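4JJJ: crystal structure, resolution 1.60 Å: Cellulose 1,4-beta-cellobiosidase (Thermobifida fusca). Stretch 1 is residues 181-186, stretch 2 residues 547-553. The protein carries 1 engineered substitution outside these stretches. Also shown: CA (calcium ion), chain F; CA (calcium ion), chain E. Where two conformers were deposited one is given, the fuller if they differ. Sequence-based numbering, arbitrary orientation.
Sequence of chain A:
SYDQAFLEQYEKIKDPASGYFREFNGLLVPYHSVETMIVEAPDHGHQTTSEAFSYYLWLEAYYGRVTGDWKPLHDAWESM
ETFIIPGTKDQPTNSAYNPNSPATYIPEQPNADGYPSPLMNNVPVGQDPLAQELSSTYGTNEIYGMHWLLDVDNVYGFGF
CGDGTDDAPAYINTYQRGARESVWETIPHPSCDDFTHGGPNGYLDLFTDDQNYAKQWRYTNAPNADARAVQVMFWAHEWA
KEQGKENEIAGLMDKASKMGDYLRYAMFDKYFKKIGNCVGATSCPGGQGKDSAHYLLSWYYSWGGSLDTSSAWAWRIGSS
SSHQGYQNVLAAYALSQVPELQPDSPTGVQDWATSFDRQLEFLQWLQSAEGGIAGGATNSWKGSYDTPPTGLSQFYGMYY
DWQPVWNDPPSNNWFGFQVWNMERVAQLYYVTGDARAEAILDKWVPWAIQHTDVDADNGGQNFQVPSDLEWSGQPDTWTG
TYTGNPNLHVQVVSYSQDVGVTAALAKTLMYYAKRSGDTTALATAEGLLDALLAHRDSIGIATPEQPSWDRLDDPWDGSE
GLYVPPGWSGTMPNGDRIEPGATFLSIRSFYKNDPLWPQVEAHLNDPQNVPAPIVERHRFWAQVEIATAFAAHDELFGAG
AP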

# COMPACT_ATOMS: atom_id res chain seq x y z
N GLU A 181 -3.16 16.46 -1.35
CA GLU A 181 -2.76 16.46 0.08
C GLU A 181 -1.60 15.42 0.20
O GLU A 181 -1.86 14.21 0.25
N SER A 182 -0.37 15.91 0.29
CA SER A 182 0.79 15.06 0.49
C SER A 182 0.92 14.61 1.97
O SER A 182 0.16 14.99 2.86
N VAL A 183 1.90 13.71 2.19
CA VAL A 183 2.25 13.23 3.56
C VAL A 183 2.51 14.38 4.49
O VAL A 183 2.35 14.30 5.72
N TRP A 184 2.97 15.53 3.93
CA TRP A 184 3.33 16.75 4.72
C TRP A 184 2.12 17.56 5.12
O TRP A 184 2.28 18.46 5.93
N GLU A 185 0.94 17.27 4.53
CA GLU A 185 -0.23 18.18 4.57
C GLU A 185 -1.43 17.61 5.23
O GLU A 185 -2.48 18.21 5.18
N THR A 186 -1.31 16.46 5.92
CA THR A 186 -2.43 15.78 6.57
C THR A 186 -2.54 16.26 8.04
O THR A 186 -1.59 16.83 8.61
N PRO A 547 17.28 12.68 2.66
CA PRO A 547 15.90 13.13 2.46
C PRO A 547 15.78 14.66 2.53
O PRO A 547 16.69 15.38 2.97
N SER A 548 14.71 15.22 1.98
CA SER A 548 14.46 16.67 2.13
C SER A 548 13.38 16.93 3.16
O SER A 548 12.41 16.21 3.24
N TRP A 549 13.52 18.05 3.84
CA TRP A 549 12.74 18.41 5.01
C TRP A 549 12.07 19.81 4.94
O TRP A 549 11.49 20.21 5.93
N ASP A 550 12.21 20.47 3.84
CA ASP A 550 11.82 21.85 3.78
C ASP A 550 10.33 22.06 3.93
O ASP A 550 9.87 23.17 4.25
N ARG A 551 9.49 21.05 3.76
CA ARG A 551 8.06 21.30 3.98
C ARG A 551 7.59 21.19 5.43
O ARG A 551 6.43 21.45 5.73
N LEU A 552 8.47 20.83 6.33
CA LEU A 552 8.02 20.56 7.65
C LEU A 552 7.54 21.81 8.41
O LEU A 552 6.69 21.73 9.26
N ASP A 553 8.01 22.99 7.98
CA ASP A 553 7.70 24.24 8.58
C ASP A 553 6.85 25.15 7.73
O ASP A 553 6.79 26.38 8.05

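Two side chains carry most of this small contact, which buries 310 Å² in all: Trp184 and Arg551, whose CA atoms face each other at 6.6 Å and whose CA-to-CB bonds both point toward the opposing stretch. Trp184 takes the m rotamer with chi2 at 91°, which lays its indole among the residues of stretch 2. Arg551 answers with m, t, p and a chi4 of 165°, and this path carries its CD over one face of the indole, 4.0 Å from the centroid of the five-membered ring of Trp184, a CH-pi contact. Beyond CD the arginine runs past the rim of the ring, with Arg551 NE 3.7 Å from Trp184 CD1.

The far end of the indole meets mainly apolar side chains, though Ser548 O is 3.9 Å from Trp184 CZ2. Trp184 CH2 lies 3.9 Å from Trp549 CE3, which sits at the edge of the Trp184 ring; the CA-to-CB bond of Trp549 points away, yet its m rotamer brings the ring end back. Trp184 CZ3 meets Leu552 CB at 3.9 Å.

The arginine tip ends beside polar groups of stretch 1. Glu185 OE2 approaches Arg551 NH2 to 3.2 Å, near the guanidinium plane, while Ser182 OG lies over its face, 3.1 Å from Arg551 NH2 but at too poor an angle for a hydrogen bond. A type I turn from Ser182 to Glu185 sets these groups: Ser182 N donates to Glu185 OE1 at 2.8 Å, and Ser182 OG, in rotamer p, donates to Glu185 OE1 at 3.0 Å. Both Glu185 carboxylate oxygens also bind the chain E calcium ion, OE1 at 2.4 Å and OE2 at 2.6 Å. The chain F calcium ion ties Asp550 O to Asp553 OD1, at 2.2 and 2.0 Å, with three waters. The rule here is a tryptophan face covered by an arginine methylene, with the arginine tip beside a glutamate that also binds calcium.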

# COMPACT_ATOMS: atom_id res chain seq x y z
CB GLU A 181 -3.93 16.09 0.97
CG GLU A 181 -3.58 16.10 2.44
CD GLU A 181 -4.59 15.46 3.31
OE1 GLU A 181 -5.12 14.33 2.98
OE2 GLU A 181 -5.06 16.08 4.35
CB SER A 182 1.97 15.84 0.14
OG SER A 182 2.39 16.73 1.20
CB VAL A 183 3.47 12.27 3.44
CG1 VAL A 183 4.69 13.01 2.91
CG2 VAL A 183 3.68 11.51 4.75
CB TRP A 184 4.27 17.62 3.95
CG TRP A 184 5.51 16.95 3.55
CD1 TRP A 184 5.72 16.27 2.38
CD2 TRP A 184 6.60 16.67 4.39
NE1 TRP A 184 6.98 15.67 2.42
CE2 TRP A 184 7.53 15.90 3.65
CE3 TRP A 184 6.93 17.06 5.68
CZ2 TRP A 184 8.75 15.45 4.22
CZ3 TRP A 184 8.14 16.63 6.22
CH2 TRP A 184 9.03 15.88 5.50
CB GLU A 185 -0.53 18.64 3.14
CG GLU A 185 0.58 19.52 2.49
CD GLU A 185 0.46 19.68 1.03
OE1 GLU A 185 0.23 18.69 0.35
OE2 GLU A 185 0.63 20.77 0.49
CB THR A 186 -2.15 14.26 6.67
OG1 THR A 186 -0.89 14.10 7.42
CG2 THR A 186 -2.04 13.67 5.25
CB PRO A 547 15.10 12.48 3.61
CG PRO A 547 16.08 11.85 4.43
CD PRO A 547 17.42 11.80 3.83
CB SER A 548 14.10 17.37 0.82
OG SER A 548 12.91 16.91 0.28
CB TRP A 549 13.71 18.44 6.21
CG TRP A 549 14.32 17.11 6.47
CD1 TRP A 549 15.60 16.74 6.14
CD2 TRP A 549 13.68 15.92 7.03
NE1 TRP A 549 15.79 15.41 6.50
CE2 TRP A 549 14.66 14.89 7.04
CE3 TRP A 549 12.40 15.63 7.54
CZ2 TRP A 549 14.39 13.62 7.47
CZ3 TRP A 549 12.13 14.36 8.00
CH2 TRP A 549 13.15 13.38 7.98
CB ASP A 550 12.29 22.46 2.47
CG ASP A 550 11.72 21.77 1.32
OD1 ASP A 550 12.17 20.62 1.06
OD2 ASP A 550 10.81 22.28 0.66
CB ARG A 551 7.26 20.30 3.13
CG ARG A 551 7.60 20.40 1.67
CD ARG A 551 6.99 19.36 0.72
NE ARG A 551 5.54 19.56 0.69
CZ ARG A 551 4.72 19.03 -0.24
NH1 ARG A 551 5.17 18.12 -1.12
NH2 ARG A 551 3.44 19.31 -0.21
CB LEU A 552 9.07 19.74 8.37
CG LEU A 552 10.28 20.27 8.99
CD1 LEU A 552 9.92 21.01 10.25
CD2 LEU A 552 11.20 19.07 9.29
CB ASP A 553 9.01 24.97 8.99
CG ASP A 553 10.00 25.13 7.85
OD1 ASP A 553 9.57 24.92 6.67
OD2 ASP A 553 11.26 25.40 8.09
CA CA F . 9.97 25.30 4.70
CA CA E . -0.00 19.68 -1.80
O HOH W 1 12.07 25.20 5.45
O HOH W 2 -0.24 19.91 -4.30
O HOH W 3 -1.74 21.24 -1.61
O HOH W 4 10.45 25.71 2.69
O HOH W 5 10.08 27.54 5.36